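Local coordinates for putative thioesterase (Syntrophus aciditrophicus SB, PDB 3HDU) that probably hydrolyses thioesters as a hotdog-fold enzyme of the PaaI-like 4HBT thioesterase superfamily, at the interface of chains A and B. Sequence-based numbering; all coordinates share one arbitrary frame. Chains: chain A/B, putative thioesterase.

All four contacts belong to one two-fold symmetric interface between chains A and B, so each recurs with the chains exchanged. Contact 1 and contact 4 lie about 6 Å apart, centre to centre of their C-alpha atoms, and share A:Ile98 and B:Ile57. Contact 3 is about 9 Å from both and shares A:Met72 with contact 4. Contact 2 stands off, about 16 Å from contact 1, 12 Å from contact 3 and 11 Å from contact 4. Helix 58-85 enters contacts 2, 3 and 4. Polar and strand-pairing links in contact 2 thus complement apolar packing in the others, consistent with the dimer typical of hotdog thioesterases.

Contact 1: the interface of chains A and B. Residues chain A 19, 98-99; chain B 56-57.
The loop just ahead of helix 58-85 of chain B enters a cleft in chain A, with A:Ile19 of helix 7-22 on one flank and A:Ile98 and A:Gly99 of the 3-10 helix 98-100 on the other. B:Ile57 is the wedge, and its two branches part at CB. CG1 lies between the backbone N and the carbonyl carbon (chi1 56°), which sends CD1 toward A:Ile19, where it sits 3.7 Å from the methyl CG2. The other branch, the methyl CG2 of B:Ile57, sits between the two flanks: it lies 3.7 Å from CG2 of A:Ile19 and 3.7 Å from CD1 of A:Ile98. Both chain A isoleucines meet it at an oblique angle. Farther out, A:Ile19 uses its long branch, whose CD1 comes to 3.9 Å from the methyl CB of B:Ala56. An alanine in place of A:Ile19 would probably strip B:Ile57 of the methyl packed against its CG2 and CD1 and open a gap beside CB of B:Ala56. On the opposite flank the backbone of B:Ala56 faces the 3-10 helix, and its carbonyl O lies 3.6 Å from the methyl CG2 of A:Ile98.

Contact 2: the interface of chains A and B. Residues chain A 67-68, 71, 103, 106; chain B 63-64, 67, 108, 110.
B:Tyr110 on strand 105-110 reaches from A:Thr103 back to its own chain's helix 58-85. Its CB lies against the carbonyl O of A:Thr103, and CG and CD1 stay close to that same oxygen. Farther along, CE1 meets the methyl CG2 of A:Thr103 at 3.4 Å; the threonine sits over one ring face, offset toward the rim, while CG1 of B:Val108 lies over the opposite face. At the tip, the phenol OH donates a 2.7 Å hydrogen bond to the carbonyl O of B:Gly63, from above the carbonyl plane, and touches CD2 of A:Leu106. A leucine in place of B:Tyr110 has no hydroxyl and would probably leave the carbonyl of B:Gly63 without this partner and A:Thr103 without the ring it lies on. A:Thr103 OG1 donates to the syn lone pair of A:Asp71 OD1 at 2.7 Å. A:Asp71 is probably the catalytic acid; its OD2 lies 3.0 Å from B:Gly64 N, near the start of the partner's helix 58-85, without a hydrogen bond. A:Leu106 and B:Val108 form an antiparallel bridge, A:Leu106 N to B:Val108 O at 2.8 Å, and OG of A:Ser67 and of B:Ser67 share a hydrogen bond. This is probably an active site shared by both subunits, with the sheet pairing as its scaffold.

Contact 3: the interface of chains A and B. Residues chain A 24-26, 72; chain B 52, 55, 61, 65.
B:Leu61 and A:Phe26 bury the most surface here, 68 and 51 Å², and they run antiparallel alongside one another. B:Leu61, in the first turns of helix 58-85, does its work through one methyl. CG stands beside the backbone N (chi1 -70°), and CD2 is packed among A:Met72, A:Ile24 and A:Phe26. There it lies 3.6 Å from the selenium of A:Met72, a selenomethionine folded back at its second and third torsions. It is 3.9 Å from CG2 of A:Ile24, which meets the leucine obliquely, and 3.9 Å from CE2 of A:Phe26. The same methyl therefore touches helix 58-85 of chain A as well as the segment around its 3-10 helix 25-28. CE2 and CD2 of A:Phe26 meet B:Leu61, while CZ reaches one helical turn farther, to the methyl CG2 of B:Val65 at 3.8 Å. The valine crosses the phenylalanine at about a right angle. A:Pro25 and B:Leu52, each with 26 Å² buried, extend the patch: ring carbon CG meets CD2 of the leucine at 3.4 Å, the two side chains again nearly perpendicular. By packing the 3-10 helix 25-28 of one subunit against the loop and central helix of the other, the site adds an apolar seal to one flank of the dimer.

Contact 4: the interface of chains A and B. Residues chain A 20, 72, 75-76, 98; chain B 57, 60.
B:Ile57 points its CD1 methyl at the face of the A:Phe20 ring, the two side chains crossing at about a right angle. The methyl stands 3.9 Å from the ring centroid, a CH-pi contact offset toward the rim at CE2. From another direction the terminal methyl CE of A:Met72 comes to 3.5 Å from the same CD1, and this pair too is nearly perpendicular, so the methyl packs against the ring face and the selenomethionine end together. B:Met60, another selenomethionine, runs almost straight out from its helix: CG is anti to the backbone N (chi1 -168°), and the chain turns only at its last torsion (chi3 -67°). That shape brings the selenium to 3.8 Å from CZ of A:Phe20, again at about a right angle to the ring's side chain. Its methyl CE then bends over the backbone of A:Gly75, 3.7 Å from CA and 3.5 Å from the carbonyl O. The lack of a side chain at A:Gly75 probably allows this close approach to the helix backbone. The patch lies where the start of helix 58-85 and the loop before it in chain B dock between helix 7-22 and the middle of helix 58-85 in chain A.

Contact 1: the interface of chains A and B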
ATOM      1  N   ILE A  19       9.221  19.179 -26.486  1.00 74.59           N
ATOM      2  CA  ILE A  19       7.948  18.861 -25.816  1.00 74.46           C
ATOM      3  C   ILE A  19       7.917  19.290 -24.342  1.00 74.62           C
ATOM      4  O   ILE A  19       6.944  19.910 -23.909  1.00 74.84           O
ATOM      5  CB  ILE A  19       7.597  17.337 -25.947  1.00 74.44           C
ATOM      6  CG1 ILE A  19       7.330  16.968 -27.416  1.00 74.21           C
ATOM      7  CG2 ILE A  19       6.359  16.965 -25.115  1.00 74.24           C
ATOM      8  CD1 ILE A  19       7.195  15.482 -27.659  1.00 74.13           C
ATOM      9  N   ILE A  98       3.952   8.997 -27.206  1.00 69.99           N
ATOM     10  CA  ILE A  98       4.011   9.814 -25.970  1.00 70.13           C
ATOM     11  C   ILE A  98       2.667  10.464 -25.573  1.00 70.35           C
ATOM     12  O   ILE A  98       2.426  10.698 -24.389  1.00 71.33           O
ATOM     13  CB  ILE A  98       5.155  10.884 -26.014  1.00 70.04           C
ATOM     14  CG1 ILE A  98       5.602  11.268 -24.594  1.00 70.01           C
ATOM     15  CG2 ILE A  98       4.748  12.107 -26.841  1.00 69.66           C
ATOM     16  CD1 ILE A  98       6.822  12.176 -24.556  1.00 70.01           C
ATOM     17  N   GLY A  99       1.814  10.739 -26.559  1.00 70.40           N
ATOM     18  CA  GLY A  99       0.468  11.265 -26.326  1.00 70.55           C
ATOM     19  C   GLY A  99      -0.524  10.281 -25.725  1.00 70.77           C
ATOM     20  O   GLY A  99      -1.569  10.707 -25.235  1.00 70.68           O
TER
ATOM     21  N   ALA B  56       1.439  17.580 -27.156  1.00 70.75           N
ATOM     22  CA  ALA B  56       1.935  16.198 -27.288  1.00 70.77           C
ATOM     23  C   ALA B  56       1.858  15.343 -26.022  1.00 71.10           C
ATOM     24  O   ALA B  56       1.834  14.124 -26.132  1.00 71.45           O
ATOM     25  CB  ALA B  56       3.366  16.193 -27.819  1.00 70.59           C
ATOM     26  N   ILE B  57       1.856  15.973 -24.842  1.00 71.23           N
ATOM     27  CA  ILE B  57       1.759  15.274 -23.544  1.00 71.03           C
ATOM     28  C   ILE B  57       0.584  15.834 -22.724  1.00 71.31           C
ATOM     29  O   ILE B  57       0.694  16.060 -21.519  1.00 70.91           O
ATOM     30  CB  ILE B  57       3.119  15.295 -22.763  1.00 70.90           C
ATOM     31  CG1 ILE B  57       3.642  16.730 -22.556  1.00 70.94           C
ATOM     32  CG2 ILE B  57       4.150  14.454 -23.498  1.00 70.65           C
ATOM     33  CD1 ILE B  57       4.880  16.818 -21.687  1.00 70.94           C
TER

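Contact 2: the interface of chains A and B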
ATOM      1  N   SER A  67       4.203  17.010  -6.475  1.00 71.41           N
ATOM      2  CA  SER A  67       3.455  15.888  -7.064  1.00 71.48           C
ATOM      3  C   SER A  67       3.436  15.971  -8.596  1.00 71.79           C
ATOM      4  O   SER A  67       3.558  14.938  -9.255  1.00 72.32           O
ATOM      5  CB  SER A  67       2.024  15.779  -6.502  1.00 71.67           C
ATOM      6  OG  SER A  67       1.212  16.898  -6.832  1.00 71.47           O
ATOM      7  N   SER A  68       3.303  17.185  -9.149  1.00 71.79           N
ATOM      8  CA  SER A  68       3.350  17.397 -10.612  1.00 71.99           C
ATOM      9  C   SER A  68       4.731  17.088 -11.194  1.00 72.00           C
ATOM     10  O   SER A  68       4.820  16.399 -12.206  1.00 71.89           O
ATOM     11  CB  SER A  68       2.960  18.821 -10.989  1.00 72.43           C
ATOM     12  OG  SER A  68       1.606  19.058 -10.672  1.00 73.47           O
ATOM     13  N   ASP A  71       5.290  13.365 -11.241  1.00 73.42           N
ATOM     14  CA  ASP A  71       4.440  12.812 -12.300  1.00 73.75           C
ATOM     15  C   ASP A  71       5.018  13.062 -13.699  1.00 74.23           C
ATOM     16  O   ASP A  71       4.942  12.182 -14.563  1.00 74.61           O
ATOM     17  CB  ASP A  71       3.016  13.394 -12.213  1.00 73.77           C
ATOM     18  CG  ASP A  71       2.022  12.685 -13.135  1.00 74.05           C
ATOM     19  OD1 ASP A  71       2.091  11.448 -13.271  1.00 74.12           O
ATOM     20  OD2 ASP A  71       1.152  13.367 -13.711  1.00 74.52           O
ATOM     21  N   THR A 103      -1.179   8.590 -16.481  1.00 70.83           N
ATOM     22  CA  THR A 103      -0.878   8.142 -15.119  1.00 70.55           C
ATOM     23  C   THR A 103      -2.017   7.246 -14.623  1.00 70.24           C
ATOM     24  O   THR A 103      -3.180   7.621 -14.744  1.00 70.01           O
ATOM     25  CB  THR A 103      -0.736   9.336 -14.111  1.00 70.55           C
ATOM     26  OG1 THR A 103       0.073  10.373 -14.671  1.00 70.77           O
ATOM     27  CG2 THR A 103      -0.115   8.872 -12.799  1.00 70.53           C
ATOM     28  N   LEU A 106      -0.346   7.353  -8.682  1.00 72.41           N
ATOM     29  CA  LEU A 106       0.686   8.293  -8.214  1.00 72.55           C
ATOM     30  C   LEU A 106       0.742   8.241  -6.683  1.00 72.86           C
ATOM     31  O   LEU A 106      -0.211   8.660  -6.015  1.00 73.24           O
ATOM     32  CB  LEU A 106       0.362   9.718  -8.670  1.00 72.34           C
ATOM     33  CG  LEU A 106       1.256  10.865  -8.177  1.00 72.43           C
ATOM     34  CD1 LEU A 106       2.703  10.662  -8.613  1.00 72.68           C
ATOM     35  CD2 LEU A 106       0.741  12.189  -8.695  1.00 72.58           C
TER
ATOM     36  N   GLY B  63      -2.496  14.718 -15.505  1.00 73.15           N
ATOM     37  CA  GLY B  63      -2.168  13.896 -14.335  1.00 73.10           C
ATOM     38  C   GLY B  63      -1.675  14.733 -13.166  1.00 73.18           C
ATOM     39  O   GLY B  63      -2.132  14.553 -12.028  1.00 73.53           O
ATOM     40  N   GLY B  64      -0.752  15.653 -13.458  1.00 72.96           N
ATOM     41  CA  GLY B  64      -0.207  16.586 -12.466  1.00 72.69           C
ATOM     42  C   GLY B  64      -1.233  17.586 -11.948  1.00 72.41           C
ATOM     43  O   GLY B  64      -1.228  17.905 -10.758  1.00 72.82           O
ATOM     44  N   SER B  67      -3.547  15.689  -9.472  1.00 71.69           N
ATOM     45  CA  SER B  67      -2.854  15.432  -8.192  1.00 71.70           C
ATOM     46  C   SER B  67      -2.801  16.694  -7.321  1.00 71.66           C
ATOM     47  O   SER B  67      -2.995  16.608  -6.105  1.00 71.74           O
ATOM     48  CB  SER B  67      -1.430  14.893  -8.407  1.00 71.82           C
ATOM     49  OG  SER B  67      -0.549  15.897  -8.894  1.00 72.21           O
ATOM     50  N   VAL B 108      -2.830   8.833  -5.269  1.00 71.90           N
ATOM     51  CA  VAL B 108      -3.902   9.076  -6.241  1.00 71.13           C
ATOM     52  C   VAL B 108      -3.978   7.931  -7.253  1.00 70.67           C
ATOM     53  O   VAL B 108      -2.954   7.577  -7.840  1.00 71.19           O
ATOM     54  CB  VAL B 108      -3.695  10.402  -7.023  1.00 71.31           C
ATOM     55  CG1 VAL B 108      -4.825  10.624  -8.045  1.00 70.75           C
ATOM     56  CG2 VAL B 108      -3.622  11.588  -6.070  1.00 71.35           C
ATOM     57  N   TYR B 110      -6.010   6.826 -10.710  1.00 71.08           N
ATOM     58  CA  TYR B 110      -6.755   7.389 -11.849  1.00 71.98           C
ATOM     59  C   TYR B 110      -7.601   6.312 -12.551  1.00 73.25           C
ATOM     60  O   TYR B 110      -7.071   5.286 -12.972  1.00 72.74           O
ATOM     61  CB  TYR B 110      -5.775   8.007 -12.853  1.00 71.35           C
ATOM     62  CG  TYR B 110      -4.878   9.107 -12.297  1.00 71.12           C
ATOM     63  CD1 TYR B 110      -3.717   8.798 -11.565  1.00 71.13           C
ATOM     64  CD2 TYR B 110      -5.159  10.455 -12.531  1.00 70.88           C
ATOM     65  CE1 TYR B 110      -2.876   9.801 -11.056  1.00 71.08           C
ATOM     66  CE2 TYR B 110      -4.316  11.473 -12.029  1.00 70.98           C
ATOM     67  CZ  TYR B 110      -3.176  11.137 -11.294  1.00 71.06           C
ATOM     68  OH  TYR B 110      -2.342  12.110 -10.788  1.00 70.89           O
TER

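Contact 3: the interface of chains A and B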
ATOM      1  N   ILE A  24       5.377  23.075 -23.066  1.00 79.82           N
ATOM      2  CA  ILE A  24       4.508  23.073 -21.864  1.00 80.39           C
ATOM      3  C   ILE A  24       4.120  24.530 -21.531  1.00 81.14           C
ATOM      4  O   ILE A  24       5.016  25.365 -21.408  1.00 81.67           O
ATOM      5  CB  ILE A  24       5.203  22.448 -20.620  1.00 80.36           C
ATOM      6  CG1 ILE A  24       5.534  20.973 -20.862  1.00 80.43           C
ATOM      7  CG2 ILE A  24       4.319  22.560 -19.367  1.00 80.27           C
ATOM      8  CD1 ILE A  24       6.188  20.283 -19.668  1.00 80.28           C
ATOM      9  N   PRO A  25       2.807  24.840 -21.382  1.00 81.72           N
ATOM     10  CA  PRO A  25       2.409  26.238 -21.094  1.00 81.88           C
ATOM     11  C   PRO A  25       2.641  26.676 -19.635  1.00 82.09           C
ATOM     12  O   PRO A  25       2.685  27.885 -19.373  1.00 82.17           O
ATOM     13  CB  PRO A  25       0.927  26.271 -21.469  1.00 81.91           C
ATOM     14  CG  PRO A  25       0.458  24.886 -21.276  1.00 82.08           C
ATOM     15  CD  PRO A  25       1.632  23.948 -21.412  1.00 81.92           C
ATOM     16  N   PHE A  26       2.805  25.713 -18.715  1.00 82.32           N
ATOM     17  CA  PHE A  26       3.129  26.003 -17.298  1.00 82.55           C
ATOM     18  C   PHE A  26       4.579  26.529 -17.090  1.00 82.15           C
ATOM     19  O   PHE A  26       4.921  26.918 -15.963  1.00 81.85           O
ATOM     20  CB  PHE A  26       2.937  24.771 -16.390  1.00 83.26           C
ATOM     21  CG  PHE A  26       1.568  24.127 -16.481  1.00 83.68           C
ATOM     22  CD1 PHE A  26       0.406  24.869 -16.222  1.00 83.93           C
ATOM     23  CD2 PHE A  26       1.442  22.756 -16.773  1.00 83.71           C
ATOM     24  CE1 PHE A  26      -0.874  24.260 -16.291  1.00 83.90           C
ATOM     25  CE2 PHE A  26       0.173  22.141 -16.843  1.00 83.74           C
ATOM     26  CZ  PHE A  26      -0.985  22.895 -16.599  1.00 83.60           C
HETATM   27  N   MSE A  72       5.568  14.261 -13.915  1.00 74.52           N
HETATM   28  CA  MSE A  72       6.204  14.628 -15.190  1.00 74.89           C
HETATM   29  C   MSE A  72       7.496  13.848 -15.425  1.00 74.03           C
HETATM   30  O   MSE A  72       7.729  13.378 -16.542  1.00 73.93           O
HETATM   31  CB  MSE A  72       6.492  16.135 -15.257  1.00 76.30           C
HETATM   32  CG  MSE A  72       5.246  17.010 -15.370  1.00 77.45           C
HETATM   33 SE   MSE A  72       4.281  16.770 -17.037  0.75 79.47          SE
HETATM   34  CE  MSE A  72       5.660  17.295 -18.280  1.00 79.05           C
TER
ATOM     35  N   LEU B  52      -5.390  22.826 -23.139  1.00 74.28           N
ATOM     36  CA  LEU B  52      -4.189  22.140 -23.657  1.00 73.78           C
ATOM     37  C   LEU B  52      -4.414  21.255 -24.895  1.00 73.54           C
ATOM     38  O   LEU B  52      -3.708  20.254 -25.074  1.00 73.65           O
ATOM     39  CB  LEU B  52      -3.502  21.325 -22.534  1.00 73.88           C
ATOM     40  CG  LEU B  52      -3.300  21.950 -21.149  1.00 73.73           C
ATOM     41  CD1 LEU B  52      -2.703  20.927 -20.196  1.00 73.46           C
ATOM     42  CD2 LEU B  52      -2.427  23.178 -21.230  1.00 73.78           C
ATOM     43  N   ASN B  55      -1.439  19.619 -27.516  1.00 71.11           N
ATOM     44  CA  ASN B  55      -0.170  19.377 -26.820  1.00 70.84           C
ATOM     45  C   ASN B  55       0.168  17.882 -26.880  1.00 70.86           C
ATOM     46  O   ASN B  55      -0.708  17.036 -26.669  1.00 70.85           O
ATOM     47  CB  ASN B  55      -0.238  19.888 -25.371  1.00 70.57           C
ATOM     48  CG  ASN B  55       1.120  19.883 -24.670  1.00 70.27           C
ATOM     49  OD1 ASN B  55       1.679  18.827 -24.374  1.00 69.91           O
ATOM     50  ND2 ASN B  55       1.632  21.072 -24.364  1.00 70.07           N
ATOM     51  N   LEU B  61       0.156  15.945 -18.631  1.00 70.16           N
ATOM     52  CA  LEU B  61      -0.031  17.241 -17.940  1.00 70.68           C
ATOM     53  C   LEU B  61      -1.290  17.275 -17.063  1.00 71.48           C
ATOM     54  O   LEU B  61      -1.260  17.851 -15.975  1.00 71.59           O
ATOM     55  CB  LEU B  61      -0.038  18.413 -18.935  1.00 70.41           C
ATOM     56  CG  LEU B  61       1.299  18.770 -19.606  1.00 70.34           C
ATOM     57  CD1 LEU B  61       1.086  19.757 -20.745  1.00 69.81           C
ATOM     58  CD2 LEU B  61       2.302  19.318 -18.598  1.00 69.99           C
ATOM     59  N   VAL B  65      -2.102  18.078 -12.837  1.00 71.79           N
ATOM     60  CA  VAL B  65      -3.178  19.019 -12.467  1.00 71.53           C
ATOM     61  C   VAL B  65      -4.166  18.364 -11.487  1.00 71.42           C
ATOM     62  O   VAL B  65      -4.568  18.988 -10.509  1.00 71.56           O
ATOM     63  CB  VAL B  65      -3.923  19.582 -13.726  1.00 71.31           C
ATOM     64  CG1 VAL B  65      -5.141  20.412 -13.340  1.00 71.35           C
ATOM     65  CG2 VAL B  65      -2.979  20.421 -14.578  1.00 70.92           C
TER

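Contact 4: the interface of chains A and B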
ATOM      1  N   PHE A  20       8.985  18.988 -23.602  1.00 74.71           N
ATOM      2  CA  PHE A  20       9.078  19.292 -22.158  1.00 74.87           C
ATOM      3  C   PHE A  20       9.558  20.706 -21.770  1.00 75.14           C
ATOM      4  O   PHE A  20       9.004  21.297 -20.834  1.00 75.12           O
ATOM      5  CB  PHE A  20       9.921  18.218 -21.442  1.00 74.90           C
ATOM      6  CG  PHE A  20       9.217  16.889 -21.308  1.00 75.01           C
ATOM      7  CD1 PHE A  20       9.249  15.948 -22.344  1.00 75.03           C
ATOM      8  CD2 PHE A  20       8.500  16.582 -20.148  1.00 74.89           C
ATOM      9  CE1 PHE A  20       8.588  14.715 -22.224  1.00 75.00           C
ATOM     10  CE2 PHE A  20       7.834  15.351 -20.016  1.00 75.05           C
ATOM     11  CZ  PHE A  20       7.878  14.416 -21.058  1.00 74.98           C
HETATM   12  N   MSE A  72       5.568  14.261 -13.915  1.00 74.52           N
HETATM   13  CA  MSE A  72       6.204  14.628 -15.190  1.00 74.89           C
HETATM   14  C   MSE A  72       7.496  13.848 -15.425  1.00 74.03           C
HETATM   15  O   MSE A  72       7.729  13.378 -16.542  1.00 73.93           O
HETATM   16  CB  MSE A  72       6.492  16.135 -15.257  1.00 76.30           C
HETATM   17  CG  MSE A  72       5.246  17.010 -15.370  1.00 77.45           C
HETATM   18 SE   MSE A  72       4.281  16.770 -17.037  0.75 79.47          SE
HETATM   19  CE  MSE A  72       5.660  17.295 -18.280  1.00 79.05           C
ATOM     20  N   GLY A  75       6.554  10.326 -16.197  1.00 71.47           N
ATOM     21  CA  GLY A  75       6.019  10.281 -17.562  1.00 71.31           C
ATOM     22  C   GLY A  75       7.091  10.206 -18.638  1.00 70.89           C
ATOM     23  O   GLY A  75       6.939   9.461 -19.609  1.00 71.38           O
ATOM     24  N   LEU A  76       8.166  10.975 -18.455  1.00 70.57           N
ATOM     25  CA  LEU A  76       9.325  10.953 -19.353  1.00 70.14           C
ATOM     26  C   LEU A  76      10.077   9.621 -19.240  1.00 70.47           C
ATOM     27  O   LEU A  76      10.502   9.080 -20.257  1.00 71.01           O
ATOM     28  CB  LEU A  76      10.268  12.126 -19.052  1.00 70.07           C
ATOM     29  CG  LEU A  76      11.532  12.310 -19.904  1.00 69.82           C
ATOM     30  CD1 LEU A  76      11.203  12.351 -21.380  1.00 69.61           C
ATOM     31  CD2 LEU A  76      12.265  13.571 -19.483  1.00 69.74           C
ATOM     32  N   ILE A  98       3.952   8.997 -27.206  1.00 69.99           N
ATOM     33  CA  ILE A  98       4.011   9.814 -25.970  1.00 70.13           C
ATOM     34  C   ILE A  98       2.667  10.464 -25.573  1.00 70.35           C
ATOM     35  O   ILE A  98       2.426  10.698 -24.389  1.00 71.33           O
ATOM     36  CB  ILE A  98       5.155  10.884 -26.014  1.00 70.04           C
ATOM     37  CG1 ILE A  98       5.602  11.268 -24.594  1.00 70.01           C
ATOM     38  CG2 ILE A  98       4.748  12.107 -26.841  1.00 69.66           C
ATOM     39  CD1 ILE A  98       6.822  12.176 -24.556  1.00 70.01           C
TER
ATOM     40  N   ILE B  57       1.856  15.973 -24.842  1.00 71.23           N
ATOM     41  CA  ILE B  57       1.759  15.274 -23.544  1.00 71.03           C
ATOM     42  C   ILE B  57       0.584  15.834 -22.724  1.00 71.31           C
ATOM     43  O   ILE B  57       0.694  16.060 -21.519  1.00 70.91           O
ATOM     44  CB  ILE B  57       3.119  15.295 -22.763  1.00 70.90           C
ATOM     45  CG1 ILE B  57       3.642  16.730 -22.556  1.00 70.94           C
ATOM     46  CG2 ILE B  57       4.150  14.454 -23.498  1.00 70.65           C
ATOM     47  CD1 ILE B  57       4.880  16.818 -21.687  1.00 70.94           C
HETATM   48  N   MSE B  60      -0.624  13.493 -19.890  1.00 69.18           N
HETATM   49  CA  MSE B  60       0.409  13.526 -18.857  1.00 68.20           C
HETATM   50  C   MSE B  60       0.270  14.777 -17.988  1.00 69.23           C
HETATM   51  O   MSE B  60       0.251  14.665 -16.764  1.00 70.02           O
HETATM   52  CB  MSE B  60       1.786  13.481 -19.519  1.00 67.55           C
HETATM   53  CG  MSE B  60       2.945  13.220 -18.606  1.00 66.76           C
HETATM   54 SE   MSE B  60       4.576  13.104 -19.630  0.75 65.67          SE
HETATM   55  CE  MSE B  60       4.231  11.487 -20.617  1.00 65.14           C
TER